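Local coordinates for probable glutamine synthetase (Pseudomonas aeruginosa, PDB 4HPP), which is a probable member of the glutamine synthetase family, with an N-terminal and a catalytic domain, and holds glutamic acid and magnesium in this crystal structure, at residues P226-V231 / D434-Y439; A279-T284 / H343-A348; A285-R290 / P335-T340. One frame throughout, in Å; residues are numbered along the deposited sequence.

Overall arrangement
From the N terminus, the chain first reaches 226-231, in the loop between strands 219-221 and 235-243, and returns to it only at 434-439, which closes interaction 1. Within that span, the end of helix 261-281 (279-284) is met by helix 342-358 (343-348), giving interaction 2. Innermost is interaction 3, where 285-290 meets 335-340, the corner leaving strand 330-336. The contacts therefore nest without crossing. Interaction 3 sits about 10 Å, between centres, from interaction 2 and about 11 Å from interaction 1. Thr281 OG1 is hydrogen-bonded to Pro335 O, linking interactions 2 and 3, and Tyr439 packs on Ala286, which joins all three within the catalytic domain.

Interaction 1: P226-V231 / D434-Y439; sequences PAPGAV and DLCRHY
Cys436 reaches from helix 432-439, close to the C terminus, into the backbone of Ala227 and Pro228, a surface contact tying that helix to the loop between strands 219-221 and 235-243. Its CB packs on Leu289 CD1 of helix 288-291, at 3.5 Å. The torsion (chi1 147°) swings SG toward the loop, short of fully anti to the backbone N. SG lies 3.5 Å from Ala227 CA and 3.6 Å from Pro228 N, against the peptide link between them, and 3.8 Å from Pro228 CD, with CG a little farther. The loop thus meets the sulfur mainly with main-chain atoms, Ala227 CB pointing away.

Arg437 adds a smaller, more exposed part. Its CG is 4.2 Å from Pro228 CD, and farther out Pro228 CG sits 4.2 Å above the plane of the Arg437 guanidinium, offset toward the rim. The salt bridge of Arg437 NH1 to Asp434 OD1, 2.9 Å, is consistent with the way that plane is held.

The loop is a type II beta turn from Ala227 to Ala230, with Pro228 second and Gly229 third (phi 65°). Helix 410-427 flanks the same helix through Leu435 and Tyr439. With a sulfur set against a peptide link and a proline ring, and no polar bond between the segments, the attachment rests on van der Waals contact, while Arg437 and Asp434 pair their charges within the helix.

Interaction 2: A279-T284 / H343-A348; sequences ALTAPT and HLAMAA
Leu280 fits against Leu344 and Ala348 where the end of helix 261-281 leans on helix 342-358. Its two methyls divide the work: CD1 touches Ala348 CB at 3.7 Å, and CD2 meets Leu344 CD2 at 4.0 Å. The two leucine side chains cross at about a right angle, and Leu280 CD2 also comes near Leu344 CG and CD1. Leu344 has CG anti to its backbone N (chi1 176°), while the branch beyond it carries the methyls to Leu280. The CB of Leu280 joins in, 4.0 Å from Ala348 CB.

Beside this apolar patch the backbones come close, with the CA atoms of Thr281 and Ala345 separated by 5.1 Å, a spacing compatible with the small alanine. Ala345 CB rests 3.8 Å from Leu280 O, and Thr281 CG2 is 4.1 Å from Ala345 O.

The rotation of Thr281 is what presents that methyl. CG2 lies beside the backbone N (chi1 72° for OG1), and the hydroxyl has Pro335 O as its main partner, with Leu277 O also within bonding distance of OG1 and sharing the one proton. In the next shell Met336 packs against both Thr281 and Ala345, Tyr416 of helix 410-427 and Leu111 of helix 108-121 lie on Leu344, and Leu112 of helix 108-121 touches Met346 and Ala347.

Every touching residue is buried, and only carbon side-chain atoms meet side-chain atoms across it. The chemistry implies an interior seam between two helices, held by shape, with the polar threonine oxygen satisfied by backbone carbonyls.

Interaction 3: A285-R290 / P335-T340; sequences AASYLR and PMDATT. With GLU (glutamic acid), chain D.
Arg290 presents its flat guanidinium to Met336 with the Met336 carbonyl oxygen lying over one face, 3.0 Å from NH2 and 3.3 Å from CZ; the angle at NH2 is poor, and the oxygen lies over the face without a hydrogen bond to NH2. At the edge, near the plane, are Pro335 C and the carboxylate of the bound glutamic acid, while Asp337 CB comes in obliquely. This is part of the glutamic acid pocket of the glutamine synthetase catalytic domain. The ligand carboxylate is gripped in a two-pronged manner. Arg290 NE donates to the ligand atom GLU O at 2.8 Å. Arg290 NH1 donates to GLU OXT at 2.7 Å with an N-H...O angle of 162°, and adds a weak bond to GLU O. NH1 also bonds Arg334 O. The reach follows from the torsions, with Arg290 CG anti to the backbone N (chi1 161°) and the chain extended from CG to NE.

Three residues earlier, Ser287 OG donates to Asp337 OD1 at 2.7 Å, meeting it on the syn side and 18° out of the carboxylate plane. Thr284 OG1 is bonded to Ser287 OG as well. The other carboxylate oxygen of Asp337 turns back on its own segment: OD2 takes the Thr339 backbone N at 3.1 Å through its anti lone pair, an Asx turn within the type I beta turn from Asp337 to Thr340. The turn is closed further by Thr340 OG1, which donates to Asp337 O at 2.9 Å, almost along the C=O axis.

Interaction 1: P226-V231 / D434-Y439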
ATOM      1  N   PRO A 226      25.490  23.804   4.779  1.00 51.41           N
ATOM      2  CA  PRO A 226      24.521  22.774   4.337  1.00 47.96           C
ATOM      3  C   PRO A 226      23.673  23.195   3.111  1.00 52.93           C
ATOM      4  O   PRO A 226      23.304  22.359   2.275  1.00 62.42           O
ATOM      5  CB  PRO A 226      23.603  22.600   5.541  1.00 40.17           C
ATOM      6  CG  PRO A 226      23.903  23.723   6.476  1.00 48.98           C
ATOM      7  CD  PRO A 226      25.310  24.199   6.185  1.00 47.91           C
ATOM      8  N   ALA A 227      23.330  24.469   3.041  1.00 54.31           N
ATOM      9  CA  ALA A 227      22.574  25.035   1.914  1.00 57.61           C
ATOM     10  C   ALA A 227      22.658  26.562   1.949  1.00 53.68           C
ATOM     11  O   ALA A 227      22.895  27.170   2.997  1.00 50.65           O
ATOM     12  CB  ALA A 227      21.121  24.581   1.931  1.00 53.32           C
ATOM     13  N   PRO A 228      22.465  27.201   0.799  1.00 60.59           N
ATOM     14  CA  PRO A 228      22.696  28.653   0.838  1.00 64.92           C
ATOM     15  C   PRO A 228      21.928  29.422   1.950  1.00 63.09           C
ATOM     16  O   PRO A 228      20.727  29.186   2.150  1.00 58.62           O
ATOM     17  CB  PRO A 228      22.266  29.080  -0.571  1.00 58.14           C
ATOM     18  CG  PRO A 228      22.648  27.909  -1.413  1.00 46.89           C
ATOM     19  CD  PRO A 228      22.122  26.755  -0.572  1.00 55.47           C
ATOM     20  N   GLY A 229      22.641  30.301   2.669  1.00 64.77           N
ATOM     21  CA  GLY A 229      22.070  31.104   3.762  1.00 58.03           C
ATOM     22  C   GLY A 229      21.602  30.300   4.971  1.00 68.38           C
ATOM     23  O   GLY A 229      20.697  30.717   5.700  1.00 70.74           O
ATOM     24  N   ALA A 230      22.220  29.142   5.184  1.00 60.56           N
ATOM     25  CA  ALA A 230      21.923  28.318   6.308  1.00 49.09           C
ATOM     26  C   ALA A 230      22.958  28.622   7.358  1.00 47.20           C
ATOM     27  O   ALA A 230      24.065  29.046   7.036  1.00 46.22           O
ATOM     28  CB  ALA A 230      21.993  26.859   5.888  1.00 47.73           C
ATOM     29  N   VAL A 231      22.604  28.399   8.619  1.00 47.94           N
ATOM     30  CA  VAL A 231      23.592  28.201   9.684  1.00 45.18           C
ATOM     31  C   VAL A 231      24.610  27.116   9.302  1.00 46.86           C
ATOM     32  O   VAL A 231      24.246  26.074   8.744  1.00 56.16           O
ATOM     33  CB  VAL A 231      22.907  27.810  11.005  1.00 46.95           C
ATOM     34  CG1 VAL A 231      23.909  27.843  12.177  1.00 39.60           C
ATOM     35  CG2 VAL A 231      21.704  28.754  11.249  1.00 50.81           C
ATOM     36  N   ASP A 434      26.155  27.495  -5.876  1.00 70.97           N
ATOM     37  CA  ASP A 434      26.552  26.239  -6.550  1.00 69.10           C
ATOM     38  C   ASP A 434      27.647  25.429  -5.818  1.00 66.64           C
ATOM     39  O   ASP A 434      27.614  24.205  -5.734  1.00 64.34           O
ATOM     40  CB  ASP A 434      26.984  26.581  -7.974  1.00 63.39           C
ATOM     41  CG  ASP A 434      25.938  27.436  -8.688  1.00 88.23           C
ATOM     42  OD1 ASP A 434      24.743  27.216  -8.343  1.00 72.01           O
ATOM     43  OD2 ASP A 434      26.290  28.324  -9.533  1.00 88.45           O
ATOM     44  N   LEU A 435      28.607  26.146  -5.268  1.00 62.01           N
ATOM     45  CA  LEU A 435      29.730  25.575  -4.589  1.00 56.47           C
ATOM     46  C   LEU A 435      29.262  24.932  -3.292  1.00 59.78           C
ATOM     47  O   LEU A 435      29.709  23.863  -2.921  1.00 62.05           O
ATOM     48  CB  LEU A 435      30.639  26.726  -4.238  1.00 57.23           C
ATOM     49  CG  LEU A 435      32.030  26.389  -3.762  1.00 61.43           C
ATOM     50  CD1 LEU A 435      32.715  25.469  -4.783  1.00 57.53           C
ATOM     51  CD2 LEU A 435      32.761  27.706  -3.540  1.00 53.86           C
ATOM     52  N   CYS A 436      28.344  25.609  -2.619  1.00 56.16           N
ATOM     53  CA  CYS A 436      27.773  25.130  -1.390  1.00 56.94           C
ATOM     54  C   CYS A 436      26.859  23.943  -1.656  1.00 59.27           C
ATOM     55  O   CYS A 436      26.908  22.917  -0.955  1.00 66.60           O
ATOM     56  CB  CYS A 436      27.037  26.249  -0.679  1.00 53.29           C
ATOM     57  SG  CYS A 436      25.620  25.640   0.213  1.00 54.95           S
ATOM     58  N   ARG A 437      26.083  24.043  -2.709  1.00 49.33           N
ATOM     59  CA  ARG A 437      25.227  22.939  -3.064  1.00 56.49           C
ATOM     60  C   ARG A 437      26.110  21.819  -3.513  1.00 58.55           C
ATOM     61  O   ARG A 437      25.796  20.628  -3.314  1.00 64.31           O
ATOM     62  CB  ARG A 437      24.247  23.296  -4.191  1.00 49.37           C
ATOM     63  CG  ARG A 437      23.107  24.250  -3.826  1.00 49.04           C
ATOM     64  CD  ARG A 437      22.352  24.620  -5.122  1.00 59.62           C
ATOM     65  NE  ARG A 437      21.434  25.762  -4.991  1.00 62.01           N
ATOM     66  CZ  ARG A 437      21.657  26.977  -5.495  1.00 67.00           C
ATOM     67  NH1 ARG A 437      22.765  27.220  -6.200  1.00 75.06           N
ATOM     68  NH2 ARG A 437      20.759  27.944  -5.324  1.00 69.54           N
ATOM     69  N   HIS A 438      27.211  22.195  -4.149  1.00 61.74           N
ATOM     70  CA  HIS A 438      28.065  21.177  -4.706  1.00 58.48           C
ATOM     71  C   HIS A 438      28.542  20.390  -3.528  1.00 52.03           C
ATOM     72  O   HIS A 438      28.346  19.201  -3.527  1.00 54.83           O
ATOM     73  CB  HIS A 438      29.194  21.748  -5.605  1.00 59.83           C
ATOM     74  CG  HIS A 438      30.089  20.678  -6.235  1.00 69.00           C
ATOM     75  ND1 HIS A 438      29.655  19.833  -7.193  1.00 76.04           N
ATOM     76  CD2 HIS A 438      31.432  20.328  -5.982  1.00 66.84           C
ATOM     77  CE1 HIS A 438      30.661  18.966  -7.524  1.00 70.96           C
ATOM     78  NE2 HIS A 438      31.744  19.285  -6.791  1.00 64.80           N
ATOM     79  N   TYR A 439      29.100  21.045  -2.489  1.00 50.94           N
ATOM     80  CA  TYR A 439      29.761  20.313  -1.377  1.00 53.16           C
ATOM     81  C   TYR A 439      28.786  19.608  -0.394  1.00 52.68           C
ATOM     82  O   TYR A 439      29.093  18.536   0.152  1.00 55.94           O
ATOM     83  CB  TYR A 439      30.793  21.182  -0.637  1.00 56.35           C
ATOM     84  CG  TYR A 439      32.131  21.218  -1.332  1.00 55.98           C
ATOM     85  CD1 TYR A 439      33.137  20.312  -1.000  1.00 60.40           C
ATOM     86  CD2 TYR A 439      32.382  22.131  -2.348  1.00 55.03           C
ATOM     87  CE1 TYR A 439      34.357  20.318  -1.665  1.00 61.03           C
ATOM     88  CE2 TYR A 439      33.591  22.135  -3.020  1.00 58.22           C
ATOM     89  CZ  TYR A 439      34.571  21.238  -2.675  1.00 52.74           C
ATOM     90  OH  TYR A 439      35.748  21.268  -3.353  1.00 52.67           O
TER

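Interaction 2: A279-T284 / H343-A348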
ATOM      1  N   ALA A 279      44.456  25.776   5.905  1.00 47.11           N
ATOM      2  CA  ALA A 279      44.531  24.989   4.696  1.00 48.15           C
ATOM      3  C   ALA A 279      44.300  23.542   5.071  1.00 50.61           C
ATOM      4  O   ALA A 279      43.886  22.737   4.226  1.00 49.17           O
ATOM      5  CB  ALA A 279      45.889  25.152   4.002  1.00 44.03           C
ATOM      6  N   LEU A 280      44.571  23.210   6.332  1.00 52.89           N
ATOM      7  CA  LEU A 280      44.465  21.818   6.802  1.00 50.01           C
ATOM      8  C   LEU A 280      43.282  21.599   7.761  1.00 57.84           C
ATOM      9  O   LEU A 280      42.888  20.456   7.987  1.00 65.98           O
ATOM     10  CB  LEU A 280      45.786  21.307   7.433  1.00 44.47           C
ATOM     11  CG  LEU A 280      47.123  21.475   6.663  1.00 46.83           C
ATOM     12  CD1 LEU A 280      48.262  21.908   7.563  1.00 40.18           C
ATOM     13  CD2 LEU A 280      47.546  20.278   5.848  1.00 43.93           C
ATOM     14  N   THR A 281      42.699  22.662   8.324  1.00 57.44           N
ATOM     15  CA  THR A 281      41.529  22.481   9.216  1.00 50.68           C
ATOM     16  C   THR A 281      40.235  23.085   8.645  1.00 57.77           C
ATOM     17  O   THR A 281      39.145  22.856   9.189  1.00 61.91           O
ATOM     18  CB  THR A 281      41.765  23.089  10.590  1.00 47.48           C
ATOM     19  OG1 THR A 281      41.733  24.510  10.449  1.00 49.67           O
ATOM     20  CG2 THR A 281      43.118  22.659  11.194  1.00 46.70           C
ATOM     21  N   ALA A 282      40.354  23.896   7.588  1.00 58.23           N
ATOM     22  CA  ALA A 282      39.193  24.317   6.771  1.00 55.41           C
ATOM     23  C   ALA A 282      39.568  24.130   5.297  1.00 55.72           C
ATOM     24  O   ALA A 282      39.701  25.108   4.573  1.00 59.89           O
ATOM     25  CB  ALA A 282      38.803  25.765   7.069  1.00 52.90           C
ATOM     26  N   PRO A 283      39.729  22.865   4.856  1.00 51.51           N
ATOM     27  CA  PRO A 283      40.545  22.529   3.718  1.00 50.59           C
ATOM     28  C   PRO A 283      39.784  22.423   2.443  1.00 48.32           C
ATOM     29  O   PRO A 283      40.340  21.935   1.470  1.00 51.34           O
ATOM     30  CB  PRO A 283      41.031  21.121   4.059  1.00 48.68           C
ATOM     31  CG  PRO A 283      40.055  20.595   5.065  1.00 53.22           C
ATOM     32  CD  PRO A 283      39.046  21.664   5.345  1.00 48.21           C
ATOM     33  N   THR A 284      38.523  22.806   2.413  1.00 48.87           N
ATOM     34  CA  THR A 284      37.862  22.714   1.105  1.00 57.21           C
ATOM     35  C   THR A 284      37.386  24.073   0.650  1.00 61.82           C
ATOM     36  O   THR A 284      37.244  25.011   1.461  1.00 61.98           O
ATOM     37  CB  THR A 284      36.664  21.746   1.067  1.00 53.05           C
ATOM     38  OG1 THR A 284      35.697  22.157   2.029  1.00 43.24           O
ATOM     39  CG2 THR A 284      37.099  20.317   1.356  1.00 68.90           C
ATOM     40  N   HIS A 343      42.612  13.061  11.515  1.00 46.03           N
ATOM     41  CA  HIS A 343      44.063  12.851  11.753  1.00 41.92           C
ATOM     42  C   HIS A 343      44.959  13.871  11.212  1.00 46.46           C
ATOM     43  O   HIS A 343      45.915  14.223  11.878  1.00 47.18           O
ATOM     44  CB  HIS A 343      44.471  11.585  11.110  1.00 43.80           C
ATOM     45  CG  HIS A 343      43.568  10.452  11.460  1.00 50.53           C
ATOM     46  ND1 HIS A 343      42.536  10.100  10.688  1.00 49.73           N
ATOM     47  CD2 HIS A 343      43.557   9.600  12.563  1.00 45.71           C
ATOM     48  CE1 HIS A 343      41.880   9.060  11.275  1.00 49.96           C
ATOM     49  NE2 HIS A 343      42.518   8.757  12.411  1.00 48.27           N
ATOM     50  N   LEU A 344      44.702  14.339   9.978  1.00 47.26           N
ATOM     51  CA  LEU A 344      45.533  15.386   9.407  1.00 45.51           C
ATOM     52  C   LEU A 344      45.288  16.713  10.126  1.00 47.28           C
ATOM     53  O   LEU A 344      46.214  17.425  10.509  1.00 51.63           O
ATOM     54  CB  LEU A 344      45.336  15.480   7.888  1.00 55.08           C
ATOM     55  CG  LEU A 344      46.088  16.616   7.177  1.00 52.86           C
ATOM     56  CD1 LEU A 344      47.579  16.339   7.283  1.00 58.71           C
ATOM     57  CD2 LEU A 344      45.653  16.796   5.734  1.00 48.86           C
ATOM     58  N   ALA A 345      44.024  17.011  10.371  1.00 45.17           N
ATOM     59  CA  ALA A 345      43.662  18.231  11.047  1.00 40.69           C
ATOM     60  C   ALA A 345      44.247  18.272  12.439  1.00 43.31           C
ATOM     61  O   ALA A 345      44.900  19.258  12.765  1.00 48.38           O
ATOM     62  CB  ALA A 345      42.158  18.402  11.068  1.00 40.36           C
ATOM     63  N   MET A 346      44.037  17.231  13.265  1.00 46.29           N
ATOM     64  CA  MET A 346      44.542  17.255  14.650  1.00 39.96           C
ATOM     65  C   MET A 346      46.083  17.312  14.647  1.00 45.62           C
ATOM     66  O   MET A 346      46.660  18.165  15.314  1.00 50.95           O
ATOM     67  CB  MET A 346      43.996  16.086  15.447  1.00 46.64           C
ATOM     68  CG  MET A 346      44.680  15.765  16.791  1.00 43.29           C
ATOM     69  SD  MET A 346      43.675  14.498  17.564  1.00 47.78           S
ATOM     70  CE  MET A 346      44.635  14.061  19.044  1.00 47.44           C
ATOM     71  N   ALA A 347      46.740  16.450  13.864  1.00 42.85           N
ATOM     72  CA  ALA A 347      48.200  16.522  13.619  1.00 43.65           C
ATOM     73  C   ALA A 347      48.687  17.924  13.319  1.00 48.51           C
ATOM     74  O   ALA A 347      49.646  18.381  13.917  1.00 49.24           O
ATOM     75  CB  ALA A 347      48.630  15.590  12.475  1.00 47.38           C
ATOM     76  N   ALA A 348      48.040  18.604  12.375  1.00 51.54           N
ATOM     77  CA  ALA A 348      48.439  19.973  12.008  1.00 50.97           C
ATOM     78  C   ALA A 348      48.401  20.963  13.191  1.00 55.90           C
ATOM     79  O   ALA A 348      49.306  21.809  13.355  1.00 58.24           O
ATOM     80  CB  ALA A 348      47.593  20.476  10.858  1.00 43.87           C
TER

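Interaction 3: A285-R290 / P335-T340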
ATOM      1  N   ALA A 285      37.120  24.162  -0.647  1.00 60.93           N
ATOM      2  CA  ALA A 285      36.622  25.409  -1.243  1.00 66.22           C
ATOM      3  C   ALA A 285      35.358  25.913  -0.500  1.00 65.08           C
ATOM      4  O   ALA A 285      35.254  27.113  -0.198  1.00 56.64           O
ATOM      5  CB  ALA A 285      36.368  25.223  -2.749  1.00 63.33           C
ATOM      6  N   ALA A 286      34.436  24.988  -0.169  1.00 58.36           N
ATOM      7  CA  ALA A 286      33.216  25.313   0.588  1.00 54.04           C
ATOM      8  C   ALA A 286      33.489  25.773   2.009  1.00 57.43           C
ATOM      9  O   ALA A 286      32.580  26.318   2.660  1.00 60.24           O
ATOM     10  CB  ALA A 286      32.231  24.151   0.599  1.00 61.17           C
ATOM     11  N   SER A 287      34.726  25.576   2.488  1.00 52.09           N
ATOM     12  CA  SER A 287      35.043  25.915   3.868  1.00 53.21           C
ATOM     13  C   SER A 287      35.010  27.421   4.075  1.00 60.23           C
ATOM     14  O   SER A 287      34.689  27.914   5.186  1.00 59.99           O
ATOM     15  CB  SER A 287      36.378  25.334   4.293  1.00 53.52           C
ATOM     16  OG  SER A 287      36.301  23.921   4.405  1.00 45.77           O
ATOM     17  N   TYR A 288      35.296  28.159   2.998  1.00 63.09           N
ATOM     18  CA  TYR A 288      35.404  29.612   3.117  1.00 55.89           C
ATOM     19  C   TYR A 288      34.076  30.376   3.065  1.00 54.55           C
ATOM     20  O   TYR A 288      34.046  31.520   3.459  1.00 60.44           O
ATOM     21  CB  TYR A 288      36.573  30.168   2.302  1.00 47.16           C
ATOM     22  CG  TYR A 288      37.794  29.549   2.859  1.00 40.98           C
ATOM     23  CD1 TYR A 288      38.191  28.273   2.443  1.00 43.14           C
ATOM     24  CD2 TYR A 288      38.484  30.156   3.894  1.00 43.38           C
ATOM     25  CE1 TYR A 288      39.283  27.644   2.996  1.00 41.97           C
ATOM     26  CE2 TYR A 288      39.569  29.516   4.488  1.00 46.66           C
ATOM     27  CZ  TYR A 288      39.961  28.264   4.031  1.00 48.07           C
ATOM     28  OH  TYR A 288      41.039  27.623   4.615  1.00 57.71           O
ATOM     29  N   LEU A 289      32.989  29.704   2.664  1.00 51.63           N
ATOM     30  CA  LEU A 289      31.636  30.244   2.895  1.00 60.01           C
ATOM     31  C   LEU A 289      31.279  30.252   4.384  1.00 61.00           C
ATOM     32  O   LEU A 289      30.393  31.001   4.795  1.00 70.46           O
ATOM     33  CB  LEU A 289      30.550  29.479   2.107  1.00 52.68           C
ATOM     34  CG  LEU A 289      30.968  28.977   0.724  1.00 55.20           C
ATOM     35  CD1 LEU A 289      29.992  27.957   0.184  1.00 40.17           C
ATOM     36  CD2 LEU A 289      31.095  30.169  -0.249  1.00 63.17           C
ATOM     37  N   ARG A 290      31.949  29.398   5.165  1.00 64.63           N
ATOM     38  CA  ARG A 290      31.772  29.301   6.634  1.00 61.29           C
ATOM     39  C   ARG A 290      32.727  30.244   7.422  1.00 65.69           C
ATOM     40  O   ARG A 290      32.278  31.017   8.314  1.00 59.68           O
ATOM     41  CB  ARG A 290      31.900  27.830   7.101  1.00 51.88           C
ATOM     42  CG  ARG A 290      32.196  27.667   8.583  1.00 55.05           C
ATOM     43  CD  ARG A 290      32.068  26.221   9.091  1.00 53.31           C
ATOM     44  NE  ARG A 290      32.208  26.253  10.538  1.00 47.28           N
ATOM     45  CZ  ARG A 290      33.362  26.316  11.213  1.00 48.97           C
ATOM     46  NH1 ARG A 290      33.340  26.388  12.536  1.00 43.41           N
ATOM     47  NH2 ARG A 290      34.537  26.275  10.596  1.00 55.04           N
ATOM     48  N   PRO A 335      38.194  27.127  13.922  1.00 57.16           N
ATOM     49  CA  PRO A 335      38.076  27.203  12.456  1.00 53.58           C
ATOM     50  C   PRO A 335      38.295  25.829  11.787  1.00 52.86           C
ATOM     51  O   PRO A 335      39.252  25.580  11.023  1.00 48.66           O
ATOM     52  CB  PRO A 335      39.083  28.296  12.062  1.00 52.54           C
ATOM     53  CG  PRO A 335      39.724  28.759  13.345  1.00 56.05           C
ATOM     54  CD  PRO A 335      39.461  27.711  14.389  1.00 54.84           C
ATOM     55  N   MET A 336      37.371  24.925  12.100  1.00 50.98           N
ATOM     56  CA  MET A 336      37.505  23.548  11.666  1.00 44.29           C
ATOM     57  C   MET A 336      36.139  23.080  11.257  1.00 40.59           C
ATOM     58  O   MET A 336      35.150  23.573  11.797  1.00 38.95           O
ATOM     59  CB  MET A 336      38.092  22.697  12.765  1.00 40.48           C
ATOM     60  CG  MET A 336      38.474  21.328  12.250  1.00 47.60           C
ATOM     61  SD  MET A 336      39.073  20.215  13.540  1.00 46.87           S
ATOM     62  CE  MET A 336      40.833  20.658  13.682  1.00 38.16           C
ATOM     63  N   ASP A 337      36.085  22.212  10.243  1.00 37.42           N
ATOM     64  CA  ASP A 337      34.823  21.700   9.717  1.00 41.76           C
ATOM     65  C   ASP A 337      34.960  20.216   9.348  1.00 48.56           C
ATOM     66  O   ASP A 337      36.075  19.627   9.496  1.00 53.85           O
ATOM     67  CB  ASP A 337      34.273  22.572   8.582  1.00 41.13           C
ATOM     68  CG  ASP A 337      35.186  22.654   7.372  1.00 44.78           C
ATOM     69  OD1 ASP A 337      35.556  23.793   6.981  1.00 56.80           O
ATOM     70  OD2 ASP A 337      35.504  21.614   6.764  1.00 46.70           O
ATOM     71  N   ALA A 338      33.858  19.573   8.944  1.00 40.72           N
ATOM     72  CA  ALA A 338      33.919  18.105   8.717  1.00 39.99           C
ATOM     73  C   ALA A 338      34.476  17.664   7.352  1.00 48.06           C
ATOM     74  O   ALA A 338      34.555  16.453   7.075  1.00 53.28           O
ATOM     75  CB  ALA A 338      32.580  17.481   8.966  1.00 40.43           C
ATOM     76  N   THR A 339      34.844  18.623   6.486  1.00 49.03           N
ATOM     77  CA  THR A 339      35.491  18.288   5.222  1.00 43.55           C
ATOM     78  C   THR A 339      36.952  17.926   5.484  1.00 38.18           C
ATOM     79  O   THR A 339      37.656  17.450   4.590  1.00 35.66           O
ATOM     80  CB  THR A 339      35.443  19.437   4.176  1.00 46.29           C
ATOM     81  OG1 THR A 339      36.166  20.554   4.678  1.00 44.43           O
ATOM     82  CG2 THR A 339      34.042  19.853   3.905  1.00 43.90           C
ATOM     83  N   THR A 340      37.408  18.121   6.713  1.00 39.08           N
ATOM     84  CA  THR A 340      38.781  17.670   7.070  1.00 43.50           C
ATOM     85  C   THR A 340      38.991  16.178   7.180  1.00 38.45           C
ATOM     86  O   THR A 340      38.050  15.416   7.186  1.00 40.67           O
ATOM     87  CB  THR A 340      39.215  18.184   8.444  1.00 42.37           C
ATOM     88  OG1 THR A 340      38.273  17.726   9.427  1.00 42.98           O
ATOM     89  CG2 THR A 340      39.292  19.685   8.385  1.00 42.28           C
TER
HETATM   90  N   GLU D 503      27.650  26.274  13.950  1.00 59.07           N
HETATM   91  CA  GLU D 503      28.860  27.032  14.467  1.00 66.94           C
HETATM   92  C   GLU D 503      30.183  26.797  13.704  1.00 63.78           C
HETATM   93  O   GLU D 503      30.224  26.777  12.480  1.00 54.76           O
HETATM   94  CB  GLU D 503      29.076  26.729  15.944  1.00 70.29           C
HETATM   95  CG  GLU D 503      28.020  27.319  16.838  1.00 68.88           C
HETATM   96  CD  GLU D 503      28.137  26.826  18.242  1.00 67.54           C
HETATM   97  OE1 GLU D 503      28.447  27.665  19.102  1.00 79.26           O
HETATM   98  OE2 GLU D 503      27.939  25.610  18.481  1.00 71.84           O
HETATM   99  OXT GLU D 503      31.258  26.606  14.285  1.00 77.21           O